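Local coordinates for protein xyloglucan-specific endo-beta-1,4-glucanase (PDB 4W88) that probably hydrolyses the beta-1,4-glucan backbone of xyloglucan internally, as a TIM-barrel glycoside hydrolase of family 5, at residues N20-T25 / A78-R83; A57-V62 / G146-R151; N107-T112 / E122-I127. The protein carries 1 engineered substitution. All coordinates share one frame; numbering follows the deposited sequence.

Contact 1. Residues N20-T25 / A78-R83; sequences NTLDAT and ADWLAR
Leu22 and Trp80 meet in two ways at once, through a backbone oxygen and through a methyl group. The indole extends from helix 78-92 with CG anti to the backbone N (chi1 -175°), which carries its six-membered ring across to the loop that follows strand 15-18 of this TIM barrel. Leu22 O lies at the ring's edge, in its plane, 3.4 Å from Trp80 CZ2. Close by, Leu22 CD2 approaches Trp80 CH2 at 3.8 Å, so that the CZ2-CH2 edge of the six-membered ring receives both a carbonyl and an aliphatic branch. Leu22 brings the methyl there by setting CG anti to its carbonyl carbon and beside the backbone N (chi1 -60°). The same CD2 brushes the aliphatic CG of Arg83, whose charged end forms salt bridges with Glu34 and Glu86 and a hydrogen bond to Thr42. Behind the leucine, a type I beta turn runs from Thr21 to Ala24 and is pinned by the carboxylate of Asp23. Thr21 N donates to Asp23 OD1 over 2.7 Å, arriving from above the carboxylate plane, while Asn20 N reaches Asp23 OD2 on its syn side. Around the indole, His67 stacks with the ring and Phe64 meets it nearly at right angles. Between 20-25 and 78-83 no hydrogen bond forms and the contact is apolar, with a carbonyl at the C-H edge of the tryptophan; Arg83 adds the polar ties, to Glu34 and Thr42 farther along the loop. Since that C-H edge is slightly positive, the carbonyl's approach is probably mildly favourable electrostatically as well as a matter of shape.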
loop_
_atom_site.group_PDB
_atom_site.type_symbol
_atom_site.label_atom_id
_atom_site.label_comp_id
_atom_site.label_asym_id
_atom_site.label_seq_id
_atom_site.Cartn_x
_atom_site.Cartn_y
_atom_site.Cartn_z
ATOM N N ASN A 20 8.731 0.132 6.815
ATOM C CA ASN A 20 9.761 0.841 7.601
ATOM C C ASN A 20 11.176 0.610 7.030
ATOM O O ASN A 20 12.136 0.390 7.802
ATOM C CB ASN A 20 9.692 0.484 9.105
ATOM C CG ASN A 20 8.606 1.249 9.843
ATOM O OD1 ASN A 20 7.626 1.779 9.239
ATOM N ND2 ASN A 20 8.702 1.263 11.137
ATOM N N THR A 21 11.213 0.547 5.687
ATOM C CA THR A 21 12.445 0.146 4.932
ATOM C C THR A 21 12.745 1.238 3.906
ATOM O O THR A 21 13.247 2.288 4.328
ATOM C CB THR A 21 12.291 -1.289 4.443
ATOM O OG1 THR A 21 11.901 -2.143 5.537
ATOM C CG2 THR A 21 13.496 -1.821 3.805
ATOM N N LEU A 22 12.380 1.068 2.627
ATOM C CA LEU A 22 12.634 2.121 1.658
ATOM C C LEU A 22 11.738 3.364 1.881
ATOM O O LEU A 22 11.989 4.436 1.317
ATOM C CB LEU A 22 12.520 1.590 0.261
ATOM C CG LEU A 22 13.498 0.448 -0.055
ATOM C CD1 LEU A 22 13.215 0.002 -1.468
ATOM C CD2 LEU A 22 14.940 0.895 0.024
ATOM N N ASP A 23 10.707 3.200 2.700
ATOM C CA ASP A 23 9.801 4.251 3.113
ATOM C C ASP A 23 10.325 5.062 4.267
ATOM O O ASP A 23 9.787 6.140 4.546
ATOM C CB ASP A 23 8.405 3.706 3.499
ATOM C CG ASP A 23 8.460 2.445 4.377
ATOM O OD1 ASP A 23 9.241 1.479 4.094
ATOM O OD2 ASP A 23 7.646 2.395 5.354
ATOM N N ALA A 24 11.344 4.552 4.937
ATOM C CA ALA A 24 11.950 5.296 6.023
ATOM C C ALA A 24 12.588 6.605 5.540
ATOM O O ALA A 24 13.150 6.670 4.469
ATOM C CB ALA A 24 12.976 4.434 6.745
ATOM N N THR A 25 12.580 7.616 6.394
ATOM C CA THR A 25 12.888 9.013 5.974
ATOM C C THR A 25 14.140 9.576 6.622
ATOM O O THR A 25 14.474 10.746 6.413
ATOM C CB THR A 25 11.722 9.917 6.329
ATOM O OG1 THR A 25 11.558 9.969 7.752
ATOM C CG2 THR A 25 10.442 9.485 5.583
ATOM N N ALA A 78 20.525 8.911 -8.570
ATOM C CA ALA A 78 20.787 7.653 -9.258
ATOM C C ALA A 78 20.981 6.492 -8.321
ATOM O O ALA A 78 20.521 5.360 -8.645
ATOM C CB ALA A 78 21.997 7.775 -10.178
ATOM N N ASP A 79 21.682 6.688 -7.202
ATOM C CA ASP A 79 21.953 5.599 -6.297
ATOM C C ASP A 79 20.654 5.047 -5.660
ATOM O O ASP A 79 20.480 3.842 -5.437
ATOM C CB ASP A 79 22.918 6.059 -5.212
ATOM C CG ASP A 79 22.405 7.349 -4.360
ATOM O OD1 ASP A 79 21.548 8.183 -4.633
ATOM O OD2 ASP A 79 22.964 7.598 -3.297
ATOM N N TRP A 80 19.734 5.958 -5.341
ATOM C CA TRP A 80 18.460 5.599 -4.781
ATOM C C TRP A 80 17.584 4.865 -5.798
ATOM O O TRP A 80 17.035 3.765 -5.466
ATOM C CB TRP A 80 17.709 6.794 -4.233
ATOM C CG TRP A 80 16.456 6.456 -3.549
ATOM C CD1 TRP A 80 15.190 6.740 -3.937
ATOM C CD2 TRP A 80 16.346 5.785 -2.295
ATOM N NE1 TRP A 80 14.302 6.289 -2.989
ATOM C CE2 TRP A 80 15.002 5.696 -1.982
ATOM C CE3 TRP A 80 17.290 5.243 -1.410
ATOM C CZ2 TRP A 80 14.544 5.097 -0.806
ATOM C CZ3 TRP A 80 16.873 4.688 -0.233
ATOM C CH2 TRP A 80 15.496 4.643 0.084
ATOM N N LEU A 81 17.490 5.403 -7.015
ATOM C CA LEU A 81 16.761 4.675 -8.014
ATOM C C LEU A 81 17.332 3.256 -8.270
ATOM O O LEU A 81 16.539 2.289 -8.385
ATOM C CB LEU A 81 16.769 5.461 -9.323
ATOM C CG LEU A 81 15.959 4.848 -10.472
ATOM C CD1 LEU A 81 14.530 4.683 -10.113
ATOM C CD2 LEU A 81 16.010 5.781 -11.666
ATOM N N ALA A 82 18.652 3.118 -8.314
ATOM C CA ALA A 82 19.304 1.818 -8.445
ATOM C C ALA A 82 18.948 0.859 -7.323
ATOM O O ALA A 82 18.650 -0.305 -7.570
ATOM C CB ALA A 82 20.779 1.944 -8.628
ATOM N N ARG A 83 18.898 1.371 -6.097
ATOM C CA ARG A 83 18.556 0.522 -4.963
ATOM C C ARG A 83 17.129 0.071 -4.968
ATOM O O ARG A 83 16.853 -1.087 -4.728
ATOM C CB ARG A 83 18.918 1.212 -3.648
ATOM C CG ARG A 83 18.630 0.381 -2.430
ATOM C CD ARG A 83 19.316 -0.991 -2.483
ATOM N NE ARG A 83 18.932 -1.745 -1.316
ATOM C CZ ARG A 83 18.969 -3.080 -1.236
ATOM N NH1 ARG A 83 19.435 -3.813 -2.226
ATOM N NH2 ARG A 83 18.479 -3.683 -0.185
#

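Contact 2. Residues A57-V62 / G146-R151; sequences AIRIPV and GMNEPR. With BGC (beta-D-glucopyranose), chain C.
Arg59 and Asn148 join strand 57-60 to the loop after strand 142-145, near the middle of the TIM barrel; in that loop Asn148, Glu149 and Pro150 spell the Asn-Glu-Pro sequence familiar from family 5. The two side chains cross at about a right angle. Arg59, extended from CG to NE, presents the edge of its guanidinium, and Asn148, with CG anti to the backbone N (chi1 -176°), turns OD1 to meet it. Arg59 NH2 donates to Asn148 OD1 over 2.9 Å. The acceptor lies near the guanidinium plane, but the donor is tilted 30° from the amide carbonyl plane, and the two flat groups stand 58° apart. Other edges of the guanidinium are held by Glu145 and Glu271 in salt bridges and by Asn17, which together fix its rotation. Replacing Arg59 with an alanine would probably deprive Asn148 OD1 of this donor and leave the rotation of the amide less firmly set, while Glu145 and Glu271 would lose their shared cation. Asn148 ND2 in turn binds a TRIS molecule, probably from the crystallisation liquor, so the amide links the arginine to the pocket. Next along the loop, Glu149 belongs to the glycan-binding pocket, and its OE2 is also hydrogen-bonded to His223. Its backbone is steadied by Arg151, whose NH1 donates to Glu149 O over 2.9 Å, with the oxygen in the guanidinium plane. From the extended Glu149 chain, OE2 accepts a hydrogen bond from O4 of the bound beta-D-glucopyranose at 2.6 Å.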
loop_
_atom_site.group_PDB
_atom_site.type_symbol
_atom_site.label_atom_id
_atom_site.label_comp_id
_atom_site.label_asym_id
_atom_site.label_seq_id
_atom_site.Cartn_x
_atom_site.Cartn_y
_atom_site.Cartn_z
ATOM N N ALA A 57 2.911 -11.936 -3.243
ATOM C CA ALA A 57 2.823 -10.561 -3.676
ATOM C C ALA A 57 3.466 -9.731 -2.594
ATOM O O ALA A 57 3.284 -9.977 -1.377
ATOM C CB ALA A 57 1.363 -10.174 -3.863
ATOM N N ILE A 58 4.209 -8.730 -3.022
ATOM C CA ILE A 58 4.968 -7.839 -2.111
ATOM C C ILE A 58 4.681 -6.392 -2.531
ATOM O O ILE A 58 4.777 -6.028 -3.706
ATOM C CB ILE A 58 6.505 -8.134 -2.125
ATOM C CG1 ILE A 58 7.249 -7.281 -1.118
ATOM C CG2 ILE A 58 7.120 -8.043 -3.535
ATOM C CD1 ILE A 58 8.687 -7.738 -0.895
ATOM N N ARG A 59 4.381 -5.566 -1.524
ATOM C CA ARG A 59 4.290 -4.134 -1.673
ATOM C C ARG A 59 5.636 -3.564 -1.110
ATOM O O ARG A 59 6.051 -3.915 0.010
ATOM C CB ARG A 59 3.061 -3.559 -1.005
ATOM C CG ARG A 59 2.967 -2.041 -1.097
ATOM C CD ARG A 59 1.531 -1.676 -0.718
ATOM N NE ARG A 59 1.077 -0.284 -0.758
ATOM C CZ ARG A 59 1.033 0.529 0.274
ATOM N NH1 ARG A 59 1.574 0.236 1.434
ATOM N NH2 ARG A 59 0.345 1.649 0.137
ATOM N N ILE A 60 6.276 -2.712 -1.937
ATOM C CA ILE A 60 7.539 -2.096 -1.623
ATOM C C ILE A 60 7.283 -0.627 -1.489
ATOM O O ILE A 60 7.254 0.143 -2.485
ATOM C CB ILE A 60 8.561 -2.364 -2.730
ATOM C CG1 ILE A 60 8.758 -3.901 -2.912
ATOM C CG2 ILE A 60 9.905 -1.707 -2.423
ATOM C CD1 ILE A 60 9.511 -4.373 -4.125
ATOM N N PRO A 61 7.001 -0.198 -0.254
ATOM C CA PRO A 61 6.776 1.238 -0.061
ATOM C C PRO A 61 8.090 1.984 -0.130
ATOM O O PRO A 61 9.089 1.557 0.442
ATOM C CB PRO A 61 6.180 1.299 1.323
ATOM C CG PRO A 61 6.632 0.062 2.009
ATOM C CD PRO A 61 6.801 -0.981 0.968
ATOM N N VAL A 62 8.060 3.124 -0.806
ATOM C CA VAL A 62 9.262 3.905 -1.020
ATOM C C VAL A 62 8.962 5.395 -0.797
ATOM O O VAL A 62 8.014 5.921 -1.379
ATOM C CB VAL A 62 9.832 3.759 -2.414
ATOM C CG1 VAL A 62 11.131 4.497 -2.538
ATOM C CG2 VAL A 62 10.078 2.298 -2.765
ATOM N N GLY A 146 0.133 5.089 -7.033
ATOM C CA GLY A 146 0.652 6.441 -7.222
ATOM C C GLY A 146 1.034 7.198 -5.944
ATOM O O GLY A 146 2.078 7.860 -5.908
HETATM N N MSE A 147 0.204 7.010 -4.902
HETATM C CA MSE A 147 0.319 7.744 -3.641
HETATM C C MSE A 147 -0.049 6.817 -2.511
HETATM O O MSE A 147 -0.772 5.819 -2.697
HETATM C CB MSE A 147 -0.627 8.983 -3.588
HETATM C CG MSE A 147 -0.368 9.913 -4.761
HETATM SE SE MSE A 147 -1.595 11.467 -4.656
HETATM C CE MSE A 147 -3.168 10.667 -5.479
ATOM N N ASN A 148 0.392 7.217 -1.313
ATOM C CA ASN A 148 0.053 6.510 -0.062
ATOM C C ASN A 148 -0.568 7.480 0.914
ATOM O O ASN A 148 0.069 8.478 1.308
ATOM C CB ASN A 148 1.280 5.922 0.587
ATOM C CG ASN A 148 0.939 5.107 1.816
ATOM O OD1 ASN A 148 0.294 4.059 1.689
ATOM N ND2 ASN A 148 1.233 5.666 2.994
ATOM N N GLU A 149 -1.832 7.241 1.237
ATOM C CA GLU A 149 -2.555 8.051 2.191
ATOM C C GLU A 149 -2.454 9.559 1.980
ATOM O O GLU A 149 -2.158 10.289 2.908
ATOM C CB GLU A 149 -2.219 7.637 3.592
ATOM C CG GLU A 149 -2.525 6.181 3.877
ATOM C CD GLU A 149 -2.265 5.692 5.297
ATOM O OE1 GLU A 149 -1.561 6.367 6.094
ATOM O OE2 GLU A 149 -2.754 4.538 5.611
ATOM N N PRO A 150 -2.593 10.003 0.734
ATOM C CA PRO A 150 -2.417 11.440 0.467
ATOM C C PRO A 150 -3.417 12.270 1.278
ATOM O O PRO A 150 -4.604 11.925 1.310
ATOM C CB PRO A 150 -2.663 11.544 -1.026
ATOM C CG PRO A 150 -3.604 10.376 -1.366
ATOM C CD PRO A 150 -3.030 9.271 -0.478
ATOM N N ARG A 151 -2.954 13.330 1.921
ATOM C CA ARG A 151 -3.774 14.053 2.873
ATOM C C ARG A 151 -3.058 15.330 3.304
ATOM O O ARG A 151 -1.919 15.569 2.872
ATOM C CB ARG A 151 -4.089 13.180 4.123
ATOM C CG ARG A 151 -2.830 12.807 4.912
ATOM C CD ARG A 151 -2.981 11.625 5.886
ATOM N NE ARG A 151 -1.795 11.482 6.729
ATOM C CZ ARG A 151 -0.640 10.920 6.396
ATOM N NH1 ARG A 151 -0.435 10.428 5.214
ATOM N NH2 ARG A 151 0.343 10.833 7.273
HETATM C C2 BGC C . -3.273 5.422 11.264
HETATM C C3 BGC C . -2.516 5.086 9.969
HETATM C C4 BGC C . -3.233 4.062 9.156
HETATM C C5 BGC C . -4.680 4.700 9.225
HETATM C C6 BGC C . -5.487 3.719 8.464
HETATM C C1 BGC C . -4.592 6.107 11.216
HETATM O O2 BGC C . -2.541 6.442 11.762
HETATM O O3 BGC C . -1.268 4.585 10.382
HETATM O O4 BGC C . -2.386 3.628 7.970
HETATM O O5 BGC C . -5.210 5.109 10.603
HETATM O O6 BGC C . -6.797 4.084 8.114
#

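Contact 3. Residues N107-T112 / E122-I127; sequences NYWLKT and EELAAI
Trp109 lays its indole against Glu123, fastening the loop after strand 97-101 to helix 117-134, one of the helices that surround the TIM barrel. Stacking dominates. The carboxylate of Glu123 lies over one face of the ring, its plane only 16° from that of the indole, with Glu123 CD 3.3 Å from Trp109 CD2. The methylene just before it makes a CH-pi contact: Glu123 CG sits 3.7 Å from the centroid of the Trp109 six-membered ring, almost on the ring normal. Glu123 runs straight out beyond CG, which is what lets it spread along the indole rather than touch at one point. With CG between its backbone N and carbonyl carbon (chi1 58°), Trp109 directs the indole at the helix, Glu123 on one face and the CB of neighbouring Leu110 on the other. As for polar contacts, none crosses as a hydrogen bond; Trp109 NE1 is instead taken up by Glu105. Apolar contacts complete the helix side. Leu124 CD1 comes to 4.1 Å from Trp109 CH2, and Ile127 arrives from the opposite direction to the tryptophan. The tightest approach from the isoleucine is made by Ile127 CD1, 3.5 Å from Trp109 CZ2.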
loop_
_atom_site.group_PDB
_atom_site.type_symbol
_atom_site.label_atom_id
_atom_site.label_comp_id
_atom_site.label_asym_id
_atom_site.label_seq_id
_atom_site.Cartn_x
_atom_site.Cartn_y
_atom_site.Cartn_z
ATOM N N ASN A 107 4.969 13.711 4.401
ATOM C CA ASN A 107 5.712 14.435 5.457
ATOM C C ASN A 107 6.422 15.652 4.842
ATOM O O ASN A 107 6.922 16.485 5.585
ATOM C CB ASN A 107 6.808 13.631 6.085
ATOM C CG ASN A 107 6.319 12.429 6.862
ATOM O OD1 ASN A 107 5.089 12.192 6.993
ATOM N ND2 ASN A 107 7.276 11.685 7.439
ATOM N N TYR A 108 6.449 15.736 3.494
ATOM C CA TYR A 108 7.348 16.620 2.751
ATOM C C TYR A 108 6.465 17.498 1.863
ATOM O O TYR A 108 5.900 18.504 2.349
ATOM C CB TYR A 108 8.401 15.806 1.995
ATOM C CG TYR A 108 9.383 15.142 2.922
ATOM C CD1 TYR A 108 10.417 15.843 3.522
ATOM C CD2 TYR A 108 9.180 13.814 3.306
ATOM C CE1 TYR A 108 11.254 15.239 4.461
ATOM C CE2 TYR A 108 9.967 13.236 4.265
ATOM C CZ TYR A 108 11.049 13.921 4.789
ATOM O OH TYR A 108 11.838 13.399 5.772
ATOM N N TRP A 109 6.411 17.198 0.578
ATOM C CA TRP A 109 5.764 18.032 -0.394
ATOM C C TRP A 109 4.291 17.700 -0.656
ATOM O O TRP A 109 3.541 18.565 -1.157
ATOM C CB TRP A 109 6.531 17.883 -1.721
ATOM C CG TRP A 109 6.594 16.449 -2.243
ATOM C CD1 TRP A 109 7.489 15.514 -1.924
ATOM C CD2 TRP A 109 5.672 15.855 -3.182
ATOM N NE1 TRP A 109 7.183 14.330 -2.591
ATOM C CE2 TRP A 109 6.080 14.535 -3.380
ATOM C CE3 TRP A 109 4.527 16.316 -3.840
ATOM C CZ2 TRP A 109 5.402 13.670 -4.181
ATOM C CZ3 TRP A 109 3.842 15.457 -4.669
ATOM C CH2 TRP A 109 4.294 14.126 -4.832
ATOM N N LEU A 110 3.880 16.455 -0.340
ATOM C CA LEU A 110 2.548 15.981 -0.710
ATOM C C LEU A 110 1.539 16.327 0.401
ATOM O O LEU A 110 1.165 15.480 1.226
ATOM C CB LEU A 110 2.525 14.506 -1.075
ATOM C CG LEU A 110 1.466 14.088 -2.092
ATOM C CD1 LEU A 110 1.582 12.602 -2.429
ATOM C CD2 LEU A 110 0.047 14.349 -1.624
ATOM N N LYS A 111 1.201 17.606 0.469
ATOM C CA LYS A 111 0.265 18.177 1.444
ATOM C C LYS A 111 -0.900 18.692 0.611
ATOM O O LYS A 111 -0.702 19.545 -0.271
ATOM C CB LYS A 111 0.911 19.297 2.207
ATOM C CG LYS A 111 2.247 18.905 2.762
ATOM C CD LYS A 111 2.223 18.718 4.195
ATOM C CE LYS A 111 3.564 18.457 4.833
ATOM N NZ LYS A 111 3.371 17.819 6.177
ATOM N N THR A 112 -2.110 18.143 0.831
ATOM C CA THR A 112 -3.239 18.344 -0.102
ATOM C C THR A 112 -3.972 19.685 0.058
ATOM O O THR A 112 -5.100 19.720 0.460
ATOM C CB THR A 112 -4.232 17.178 0.033
ATOM O OG1 THR A 112 -4.573 17.007 1.385
ATOM C CG2 THR A 112 -3.612 15.941 -0.532
ATOM N N GLU A 122 2.348 18.412 -10.732
ATOM C CA GLU A 122 3.551 18.452 -11.514
ATOM C C GLU A 122 4.668 17.638 -10.837
ATOM O O GLU A 122 5.415 16.868 -11.528
ATOM C CB GLU A 122 4.004 19.897 -11.765
ATOM C CG GLU A 122 3.055 20.582 -12.716
ATOM C CD GLU A 122 3.246 22.069 -12.839
ATOM O OE1 GLU A 122 4.331 22.611 -12.576
ATOM O OE2 GLU A 122 2.249 22.664 -13.369
ATOM N N GLU A 123 4.753 17.777 -9.514
ATOM C CA GLU A 123 5.772 17.004 -8.776
ATOM C C GLU A 123 5.459 15.478 -8.887
ATOM O O GLU A 123 6.351 14.678 -9.159
ATOM C CB GLU A 123 5.964 17.438 -7.325
ATOM C CG GLU A 123 7.005 16.583 -6.640
ATOM C CD GLU A 123 7.685 17.174 -5.400
ATOM O OE1 GLU A 123 8.656 16.549 -4.909
ATOM O OE2 GLU A 123 7.259 18.257 -4.952
ATOM N N LEU A 124 4.214 15.104 -8.630
ATOM C CA LEU A 124 3.827 13.683 -8.724
ATOM C C LEU A 124 4.140 13.095 -10.102
ATOM O O LEU A 124 4.688 11.998 -10.219
ATOM C CB LEU A 124 2.345 13.523 -8.407
ATOM C CG LEU A 124 1.790 12.092 -8.293
ATOM C CD1 LEU A 124 2.425 11.322 -7.154
ATOM C CD2 LEU A 124 0.293 12.033 -8.148
ATOM N N ALA A 125 3.784 13.840 -11.136
ATOM C CA ALA A 125 4.011 13.397 -12.507
ATOM C C ALA A 125 5.515 13.299 -12.812
ATOM O O ALA A 125 5.945 12.370 -13.522
ATOM C CB ALA A 125 3.320 14.340 -13.488
ATOM N N ALA A 126 6.301 14.278 -12.371
ATOM C CA ALA A 126 7.703 14.217 -12.585
ATOM C C ALA A 126 8.409 13.001 -11.976
ATOM O O ALA A 126 9.337 12.411 -12.592
ATOM C CB ALA A 126 8.373 15.498 -12.145
ATOM N N ILE A 127 7.949 12.587 -10.771
ATOM C CA ILE A 127 8.543 11.461 -10.082
ATOM C C ILE A 127 8.099 10.216 -10.899
ATOM O O ILE A 127 8.937 9.344 -11.180
ATOM C CB ILE A 127 8.046 11.417 -8.646
ATOM C CG1 ILE A 127 8.630 12.601 -7.803
ATOM C CG2 ILE A 127 8.401 10.077 -7.969
ATOM C CD1 ILE A 127 7.919 12.794 -6.478
#

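In the fold
All three contacts sit in one TIM barrel; only contact 2 includes a strand of its sheet (57-60), while contacts 1 and 3 tie loops to helices 78-92 and 117-134. Centre to centre, contacts 1 and 3 are each about 13 Å from contact 2 and about 17 Å from one another. Along the chain, contacts 1 and 2 cross, strand 57-60 being followed by helix 78-92; contact 1 closes before contact 3 opens, and contact 3 is nested inside the loop that contact 2 closes. Loops 20-25 and 107-112 also pack against contact 2: Leu22 CB meets Pro61 O at 3.4 Å, and Leu110 CD2 lies 3.9 Å from Pro150 CB, beside Glu149 of the glycan pocket.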